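Local coordinates for protein beta-galacturonidase (Eisenbergiella tayi, PDB 6NCW) that hydrolyses beta-linked galacturonides as a glycoside hydrolase family 2 beta-galacturonidase and may also act on beta-glucuronides, at residues Glu149-Trp154 against Cys173-Ser178; Gly66-Glu71 against Val100-Ile105. All blocks are in the same frame, centred on the assembly; numbering follows the deposited sequence.

Interaction 1: residues Glu149-Trp154 against Cys173-Ser178; sequences EAYLSW and CVRNLS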
ATOM      1  N   GLU A 149      39.053  29.807  35.053  1.00 46.48           N
ATOM      2  CA  GLU A 149      40.282  29.087  35.356  1.00 48.16           C
ATOM      3  C   GLU A 149      40.047  27.615  35.661  1.00 40.26           C
ATOM      4  O   GLU A 149      40.969  26.812  35.486  1.00 44.84           O
ATOM      5  CB  GLU A 149      41.003  29.752  36.537  1.00 53.18           C
ATOM      6  CG  GLU A 149      41.584  31.114  36.197  1.00 54.74           C
ATOM      7  CD  GLU A 149      42.672  31.024  35.135  1.00 62.83           C
ATOM      8  OE1 GLU A 149      43.854  30.865  35.513  1.00 64.74           O
ATOM      9  OE2 GLU A 149      42.342  31.095  33.923  1.00 61.44           O
ATOM     10  N   ALA A 150      38.841  27.247  36.096  1.00 41.76           N
ATOM     11  CA  ALA A 150      38.520  25.864  36.434  1.00 42.38           C
ATOM     12  C   ALA A 150      37.015  25.658  36.322  1.00 42.02           C
ATOM     13  O   ALA A 150      36.235  26.609  36.428  1.00 33.02           O
ATOM     14  CB  ALA A 150      39.003  25.506  37.842  1.00 43.52           C
ATOM     15  N   TYR A 151      36.610  24.398  36.125  1.00 36.78           N
ATOM     16  CA  TYR A 151      35.200  24.095  35.909  1.00 34.08           C
ATOM     17  C   TYR A 151      34.857  22.694  36.406  1.00 31.56           C
ATOM     18  O   TYR A 151      35.723  21.829  36.565  1.00 30.83           O
ATOM     19  CB  TYR A 151      34.821  24.229  34.429  1.00 33.57           C
ATOM     20  CG  TYR A 151      35.403  23.165  33.520  1.00 34.10           C
ATOM     21  CD1 TYR A 151      34.643  22.053  33.131  1.00 37.86           C
ATOM     22  CD2 TYR A 151      36.697  23.279  33.030  1.00 36.37           C
ATOM     23  CE1 TYR A 151      35.170  21.078  32.291  1.00 32.43           C
ATOM     24  CE2 TYR A 151      37.231  22.313  32.192  1.00 41.07           C
ATOM     25  CZ  TYR A 151      36.463  21.218  31.825  1.00 36.34           C
ATOM     26  OH  TYR A 151      37.007  20.272  30.991  1.00 35.45           O
ATOM     27  N   LEU A 152      33.564  22.488  36.633  1.00 31.24           N
ATOM     28  CA  LEU A 152      33.032  21.206  37.081  1.00 30.90           C
ATOM     29  C   LEU A 152      32.810  20.298  35.870  1.00 35.20           C
ATOM     30  O   LEU A 152      31.946  20.565  35.030  1.00 32.71           O
ATOM     31  CB  LEU A 152      31.741  21.434  37.860  1.00 30.34           C
ATOM     32  CG  LEU A 152      32.000  22.272  39.120  1.00 35.22           C
ATOM     33  CD1 LEU A 152      30.747  22.512  39.942  1.00 31.44           C
ATOM     34  CD2 LEU A 152      33.061  21.587  39.965  1.00 34.29           C
ATOM     35  N   SER A 153      33.585  19.214  35.790  1.00 32.46           N
ATOM     36  CA  SER A 153      33.514  18.290  34.664  1.00 31.12           C
ATOM     37  C   SER A 153      32.298  17.355  34.746  1.00 31.61           C
ATOM     38  O   SER A 153      31.655  17.088  33.726  1.00 35.63           O
ATOM     39  CB  SER A 153      34.817  17.499  34.590  1.00 34.43           C
ATOM     40  OG  SER A 153      34.658  16.341  33.800  1.00 44.83           O
ATOM     41  N   TRP A 154      31.964  16.851  35.933  1.00 29.29           N
ATOM     42  CA  TRP A 154      30.752  16.060  36.148  1.00 28.98           C
ATOM     43  C   TRP A 154      30.493  15.944  37.647  1.00 31.09           C
ATOM     44  O   TRP A 154      31.373  16.225  38.466  1.00 30.43           O
ATOM     45  CB  TRP A 154      30.841  14.656  35.513  1.00 24.94           C
ATOM     46  CG  TRP A 154      32.088  13.817  35.845  1.00 26.11           C
ATOM     47  CD1 TRP A 154      33.184  13.642  35.050  1.00 26.38           C
ATOM     48  CD2 TRP A 154      32.338  13.041  37.038  1.00 27.90           C
ATOM     49  NE1 TRP A 154      34.099  12.828  35.667  1.00 27.71           N
ATOM     50  CE2 TRP A 154      33.602  12.435  36.884  1.00 28.11           C
ATOM     51  CE3 TRP A 154      31.620  12.813  38.224  1.00 32.40           C
ATOM     52  CZ2 TRP A 154      34.165  11.607  37.866  1.00 30.13           C
ATOM     53  CZ3 TRP A 154      32.181  11.984  39.198  1.00 29.58           C
ATOM     54  CH2 TRP A 154      33.444  11.397  39.013  1.00 30.76           C
ATOM     55  N   CYS A 173      33.889  15.950  39.982  1.00 33.26           N
ATOM     56  CA  CYS A 173      35.173  16.014  39.310  1.00 33.96           C
ATOM     57  C   CYS A 173      35.428  17.451  38.869  1.00 34.95           C
ATOM     58  O   CYS A 173      34.586  18.051  38.195  1.00 33.23           O
ATOM     59  CB  CYS A 173      35.178  15.065  38.115  1.00 29.42           C
ATOM     60  SG  CYS A 173      36.757  14.846  37.372  1.00 39.54           S
ATOM     61  N   VAL A 174      36.571  18.011  39.268  1.00 35.86           N
ATOM     62  CA  VAL A 174      36.930  19.387  38.937  1.00 31.58           C
ATOM     63  C   VAL A 174      38.204  19.367  38.109  1.00 36.93           C
ATOM     64  O   VAL A 174      39.148  18.628  38.412  1.00 35.01           O
ATOM     65  CB  VAL A 174      37.116  20.264  40.194  1.00 34.55           C
ATOM     66  CG1 VAL A 174      37.050  21.745  39.826  1.00 34.43           C
ATOM     67  CG2 VAL A 174      36.064  19.933  41.236  1.00 35.59           C
ATOM     68  N   ARG A 175      38.223  20.173  37.054  1.00 34.95           N
ATOM     69  CA  ARG A 175      39.381  20.292  36.181  1.00 38.14           C
ATOM     70  C   ARG A 175      39.914  21.714  36.280  1.00 38.90           C
ATOM     71  O   ARG A 175      39.170  22.683  36.075  1.00 35.45           O
ATOM     72  CB  ARG A 175      39.024  19.943  34.737  1.00 39.54           C
ATOM     73  CG  ARG A 175      40.179  20.027  33.751  1.00 38.72           C
ATOM     74  CD  ARG A 175      39.771  19.323  32.475  1.00 41.74           C
ATOM     75  NE  ARG A 175      40.616  19.628  31.327  1.00 42.39           N
ATOM     76  CZ  ARG A 175      40.382  19.157  30.099  1.00 47.66           C
ATOM     77  NH1 ARG A 175      39.337  18.359  29.877  1.00 42.83           N
ATOM     78  NH2 ARG A 175      41.188  19.474  29.093  1.00 42.87           N
ATOM     79  N   ASN A 176      41.193  21.834  36.612  1.00 40.61           N
ATOM     80  CA  ASN A 176      41.882  23.114  36.677  1.00 38.36           C
ATOM     81  C   ASN A 176      42.590  23.331  35.348  1.00 37.22           C
ATOM     82  O   ASN A 176      43.380  22.485  34.920  1.00 40.58           O
ATOM     83  CB  ASN A 176      42.875  23.128  37.842  1.00 44.53           C
ATOM     84  CG  ASN A 176      43.736  24.382  37.871  1.00 45.42           C
ATOM     85  OD1 ASN A 176      43.320  25.458  37.437  1.00 42.94           O
ATOM     86  ND2 ASN A 176      44.951  24.240  38.370  1.00 48.56           N
ATOM     87  N   LEU A 177      42.275  24.432  34.676  1.00 36.86           N
ATOM     88  CA  LEU A 177      42.949  24.778  33.429  1.00 44.49           C
ATOM     89  C   LEU A 177      44.117  25.738  33.638  1.00 47.62           C
ATOM     90  O   LEU A 177      44.831  26.044  32.674  1.00 46.36           O
ATOM     91  CB  LEU A 177      41.949  25.390  32.435  1.00 41.54           C
ATOM     92  CG  LEU A 177      40.702  24.553  32.107  1.00 40.15           C
ATOM     93  CD1 LEU A 177      39.626  25.445  31.543  1.00 37.38           C
ATOM     94  CD2 LEU A 177      41.026  23.426  31.130  1.00 34.06           C
ATOM     95  N   SER A 178      44.315  26.221  34.866  1.00 48.68           N
ATOM     96  CA  SER A 178      45.431  27.100  35.198  1.00 53.96           C
ATOM     97  C   SER A 178      46.700  26.296  35.453  1.00 54.35           C
ATOM     98  O   SER A 178      46.661  25.192  36.004  1.00 54.16           O
ATOM     99  CB  SER A 178      45.108  27.933  36.435  1.00 51.12           C
ATOM    100  OG  SER A 178      46.236  28.706  36.811  1.00 64.10           O
TER
HETATM  101  O   HOH W   1      37.174  16.702  31.713  1.00 45.23           O

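Interaction 2: residues Gly66-Glu71 against Val100-Ile105; sequences GNIRLE and VVLKDI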
ATOM      1  N   GLY A  66      38.679  33.680  25.558  1.00 39.45           N
ATOM      2  CA  GLY A  66      39.207  33.029  26.739  1.00 36.95           C
ATOM      3  C   GLY A  66      39.183  31.516  26.619  1.00 37.55           C
ATOM      4  O   GLY A  66      39.328  30.950  25.540  1.00 38.45           O
ATOM      5  N   ASN A  67      39.020  30.860  27.762  1.00 36.44           N
ATOM      6  CA  ASN A  67      38.939  29.406  27.796  1.00 36.67           C
ATOM      7  C   ASN A  67      37.528  28.959  27.421  1.00 34.55           C
ATOM      8  O   ASN A  67      36.546  29.396  28.035  1.00 32.12           O
ATOM      9  CB  ASN A  67      39.295  28.880  29.187  1.00 33.83           C
ATOM     10  CG  ASN A  67      40.758  29.060  29.536  1.00 35.88           C
ATOM     11  OD1 ASN A  67      41.614  29.223  28.664  1.00 33.51           O
ATOM     12  ND2 ASN A  67      41.051  29.017  30.826  1.00 34.78           N
ATOM     13  N   ILE A  68      37.430  28.074  26.427  1.00 32.99           N
ATOM     14  CA  ILE A  68      36.140  27.596  25.950  1.00 30.46           C
ATOM     15  C   ILE A  68      36.096  26.072  25.961  1.00 34.30           C
ATOM     16  O   ILE A  68      37.120  25.384  25.910  1.00 29.99           O
ATOM     17  CB  ILE A  68      35.807  28.109  24.536  1.00 30.06           C
ATOM     18  CG1 ILE A  68      36.717  27.453  23.499  1.00 33.35           C
ATOM     19  CG2 ILE A  68      35.891  29.632  24.484  1.00 31.60           C
ATOM     20  CD1 ILE A  68      36.291  27.702  22.052  1.00 33.42           C
ATOM     21  N   ARG A  69      34.872  25.555  26.007  1.00 31.49           N
ATOM     22  CA  ARG A  69      34.598  24.133  25.878  1.00 31.32           C
ATOM     23  C   ARG A  69      33.500  23.975  24.842  1.00 28.20           C
ATOM     24  O   ARG A  69      32.438  24.598  24.958  1.00 26.19           O
ATOM     25  CB  ARG A  69      34.176  23.536  27.223  1.00 29.76           C
ATOM     26  CG  ARG A  69      33.871  22.053  27.215  1.00 30.63           C
ATOM     27  CD  ARG A  69      33.383  21.632  28.603  1.00 32.90           C
ATOM     28  NE  ARG A  69      32.970  20.239  28.631  1.00 42.65           N
ATOM     29  CZ  ARG A  69      31.720  19.824  28.798  1.00 40.65           C
ATOM     30  NH1 ARG A  69      30.735  20.702  28.967  1.00 32.42           N
ATOM     31  NH2 ARG A  69      31.456  18.519  28.796  1.00 42.73           N
ATOM     32  N   LEU A  70      33.763  23.178  23.818  1.00 29.94           N
ATOM     33  CA  LEU A  70      32.739  22.762  22.867  1.00 31.26           C
ATOM     34  C   LEU A  70      32.320  21.340  23.215  1.00 31.86           C
ATOM     35  O   LEU A  70      33.146  20.423  23.152  1.00 30.59           O
ATOM     36  CB  LEU A  70      33.258  22.826  21.435  1.00 28.02           C
ATOM     37  CG  LEU A  70      33.636  24.218  20.943  1.00 32.02           C
ATOM     38  CD1 LEU A  70      34.770  24.114  19.934  1.00 30.10           C
ATOM     39  CD2 LEU A  70      32.427  24.876  20.319  1.00 28.82           C
ATOM     40  N   GLU A  71      31.055  21.156  23.600  1.00 30.24           N
ATOM     41  CA  GLU A  71      30.526  19.822  23.850  1.00 29.82           C
ATOM     42  C   GLU A  71      29.708  19.342  22.655  1.00 26.63           C
ATOM     43  O   GLU A  71      28.787  20.033  22.198  1.00 23.40           O
ATOM     44  CB  GLU A  71      29.668  19.758  25.111  1.00 34.43           C
ATOM     45  CG  GLU A  71      29.211  18.295  25.365  1.00 32.43           C
ATOM     46  CD  GLU A  71      28.346  18.118  26.592  1.00 35.38           C
ATOM     47  OE1 GLU A  71      27.850  19.128  27.138  1.00 37.35           O
ATOM     48  OE2 GLU A  71      28.156  16.945  26.999  1.00 44.90           O
ATOM     49  N   VAL A 100      35.641  19.294  23.393  1.00 30.88           N
ATOM     50  CA  VAL A 100      36.910  19.923  23.050  1.00 31.95           C
ATOM     51  C   VAL A 100      37.075  21.123  23.963  1.00 33.83           C
ATOM     52  O   VAL A 100      36.151  21.936  24.094  1.00 31.90           O
ATOM     53  CB  VAL A 100      36.955  20.362  21.577  1.00 33.15           C
ATOM     54  CG1 VAL A 100      38.264  21.073  21.272  1.00 35.76           C
ATOM     55  CG2 VAL A 100      36.762  19.164  20.663  1.00 35.33           C
ATOM     56  N   VAL A 101      38.236  21.225  24.604  1.00 33.60           N
ATOM     57  CA  VAL A 101      38.550  22.329  25.504  1.00 34.23           C
ATOM     58  C   VAL A 101      39.705  23.127  24.911  1.00 37.06           C
ATOM     59  O   VAL A 101      40.726  22.555  24.519  1.00 32.55           O
ATOM     60  CB  VAL A 101      38.892  21.824  26.914  1.00 37.34           C
ATOM     61  CG1 VAL A 101      39.322  22.991  27.791  1.00 38.26           C
ATOM     62  CG2 VAL A 101      37.679  21.106  27.513  1.00 32.59           C
ATOM     63  N   LEU A 102      39.533  24.444  24.834  1.00 39.30           N
ATOM     64  CA  LEU A 102      40.494  25.324  24.186  1.00 39.41           C
ATOM     65  C   LEU A 102      40.893  26.432  25.141  1.00 38.86           C
ATOM     66  O   LEU A 102      40.029  27.138  25.673  1.00 39.51           O
ATOM     67  CB  LEU A 102      39.925  25.933  22.908  1.00 38.22           C
ATOM     68  CG  LEU A 102      39.872  24.957  21.743  1.00 38.19           C
ATOM     69  CD1 LEU A 102      39.366  25.662  20.505  1.00 38.79           C
ATOM     70  CD2 LEU A 102      41.252  24.357  21.526  1.00 39.44           C
ATOM     71  N   LYS A 103      42.196  26.600  25.331  1.00 37.96           N
ATOM     72  CA  LYS A 103      42.706  27.542  26.313  1.00 41.61           C
ATOM     73  C   LYS A 103      42.968  28.891  25.663  1.00 39.46           C
ATOM     74  O   LYS A 103      43.599  28.966  24.604  1.00 37.61           O
ATOM     75  CB  LYS A 103      43.974  26.994  26.968  1.00 43.19           C
ATOM     76  CG  LYS A 103      43.685  25.914  28.003  1.00 38.93           C
ATOM     77  CD  LYS A 103      44.944  25.160  28.413  1.00 44.27           C
ATOM     78  CE  LYS A 103      44.697  24.337  29.666  1.00 48.38           C
ATOM     79  NZ  LYS A 103      45.909  23.592  30.107  1.00 55.98           N
ATOM     80  N   ASP A 104      42.409  29.935  26.272  1.00 41.59           N
ATOM     81  CA  ASP A 104      42.761  31.334  26.031  1.00 42.93           C
ATOM     82  C   ASP A 104      42.811  31.665  24.536  1.00 45.12           C
ATOM     83  O   ASP A 104      43.861  31.967  23.964  1.00 45.22           O
ATOM     84  CB  ASP A 104      44.083  31.646  26.738  1.00 47.13           C
ATOM     85  CG  ASP A 104      44.416  33.123  26.737  1.00 53.18           C
ATOM     86  OD1 ASP A 104      45.398  33.501  26.064  1.00 47.98           O
ATOM     87  OD2 ASP A 104      43.690  33.902  27.394  1.00 59.95           O
ATOM     88  N   ILE A 105      41.621  31.603  23.904  1.00 45.61           N
ATOM     89  CA  ILE A 105      41.491  31.941  22.489  1.00 41.90           C
ATOM     90  C   ILE A 105      41.278  33.443  22.377  1.00 38.64           C
ATOM     91  O   ILE A 105      40.727  34.077  23.282  1.00 39.26           O
ATOM     92  CB  ILE A 105      40.341  31.164  21.798  1.00 42.75           C
ATOM     93  CG1 ILE A 105      38.976  31.764  22.148  1.00 35.18           C
ATOM     94  CG2 ILE A 105      40.356  29.690  22.181  1.00 41.19           C
ATOM     95  CD1 ILE A 105      37.841  31.114  21.412  1.00 42.50           C
TER

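Interaction 1: residues Glu149-Trp154 against Cys173-Ser178
This contact is the open end of the beta hairpin formed by strands 150-162 and 165-176, in the immunoglobulin-like beta-sandwich domain of the family 2 enzyme. The strands run antiparallel, with segment axes 144° apart. Tyr151 and Arg175 form a hydrogen-bonded pair. Arg175 N points nearly straight along the carbonyl of Tyr151 O at 3.0 Å, and Tyr151 N returns a bond to Arg175 O. Ser153 N donates to Cys173 O, and Cys173 N donates to Trp154 O. The extra residue on the first strand makes a beta bulge.

Tyr151, Trp154, Cys173 and Arg175 share one face of the sheet. The CB of Cys173 sits over the indole of Trp154, 3.5 Å from the centroid of the five-membered ring, a CH-pi contact. Cys173 SG lies obliquely to the same ring, 4.3 Å from that centroid. Tyr151 CG takes the crowded position between backbone N and carbonyl carbon (chi1 70°). The extended Arg175 chain runs alongside the phenol, its guanidinium plane turned 41° from the ring. Leu177 CD1 meets the ring edge, 3.9 Å from Tyr151 CD2. On the other face, Leu152 CD2 packs on Val174 CG2 at 3.7 Å.

At the open end, Leu177 N donates to Glu149 O at 2.8 Å. Asn176 OD1 accepts from Ser178 N at 2.9 Å, with the donor well above the amide plane, and so closes an Asx turn. Val174 continues the sheet by backbone bonding to Lys208 of strand 207-216, and Asn176 bonds to Glu206 just before it.

A water spans Ser153 OG and Arg175 NH1. The aromatic face thus combines apolar cover near the backbone with a hydrated cationic tip, while the backbone bonds fix the pairing.

Interaction 2: residues Gly66-Glu71 against Val100-Ile105
Main-chain hydrogen bonds carry most of this antiparallel pairing between strands 68-72 and 98-105. Ile68 and Leu102 bond reciprocally, with Leu102 N to Ile68 O at 2.8 Å. Leu70 and Val100 do the same, and Leu70 N approaches Val100 O nearly along its carbonyl axis at 2.7 Å. Between them Arg69 and Val101 form a non-hydrogen-bonded pair.

A G1 beta bulge ends the pairing, with Asp104 and Ile105 both opposite Gly66. Asp104, the first bulge residue, has the left-handed backbone conformation (phi 48°). Gly66 opposite also has positive phi, which by itself favours glycine. Gly66 N reaches a lone pair of Ile105 O at 3.1 Å. The return bond from Ile105 N is straight at its hydrogen but comes from above the carbonyl plane of Gly66 O.

The Asn67 amide supplies the polar side-chain link. Its CG is anti to the carbonyl carbon (chi1 -69°), and OD1 receives Asp104 N at 2.6 Å in the amide plane. The bond is bent, with an N-H...O angle of 137°. Asn67 ND2 is held by Gly148 O.

Apolar contacts lie on the face of Ile68, Leu70, Val100 and Leu102. Ile68 and Leu102 run side by side, with Ile68 CG1 3.6 Å from Leu102 CB. The Ile105 chain crosses that of Ile68 at about a right angle, tip to tip, with the two CD1 atoms 3.8 Å apart. On the reverse face Val101 CG2 touches Arg69 CG at 3.9 Å. The Arg69 guanidinium forms salt bridges with Asp99 and Glu145.

Strand 98-105 is outermost in a four-stranded antiparallel sheet, beside 68-72 and then 142-147, whose Leu144 touches Ile68 and Leu70. Val88 of the six-stranded sheet covers Val100 and Leu102, consistent with the family's N-terminal jelly-roll domain.

Overall arrangement
Interactions 1 and 2 hold different sheets, but their centres are only 12 Å apart. Both lie away from the galacturonate site and touch no other subunit. Interaction 1 is the more buried, with seven of twelve touching residues buried against three of eleven in interaction 2, whose Lys103 and Asp104 are exposed. The aromatic face of interaction 1 meets the Arg69 and Val101 face of interaction 2. Tyr151 and Leu177 both pack on Val101, and Leu177 also reaches Asn67 and Lys103. Backbone hydrogen bonds hold both; 149-154/173-178 adds aromatic cover and a water between Ser153 and Arg175, whereas 66-71/100-105 adds aliphatic packing and an Asn67 amide link. Lys103 adds a salt bridge to Glu205, just before strand 207-216.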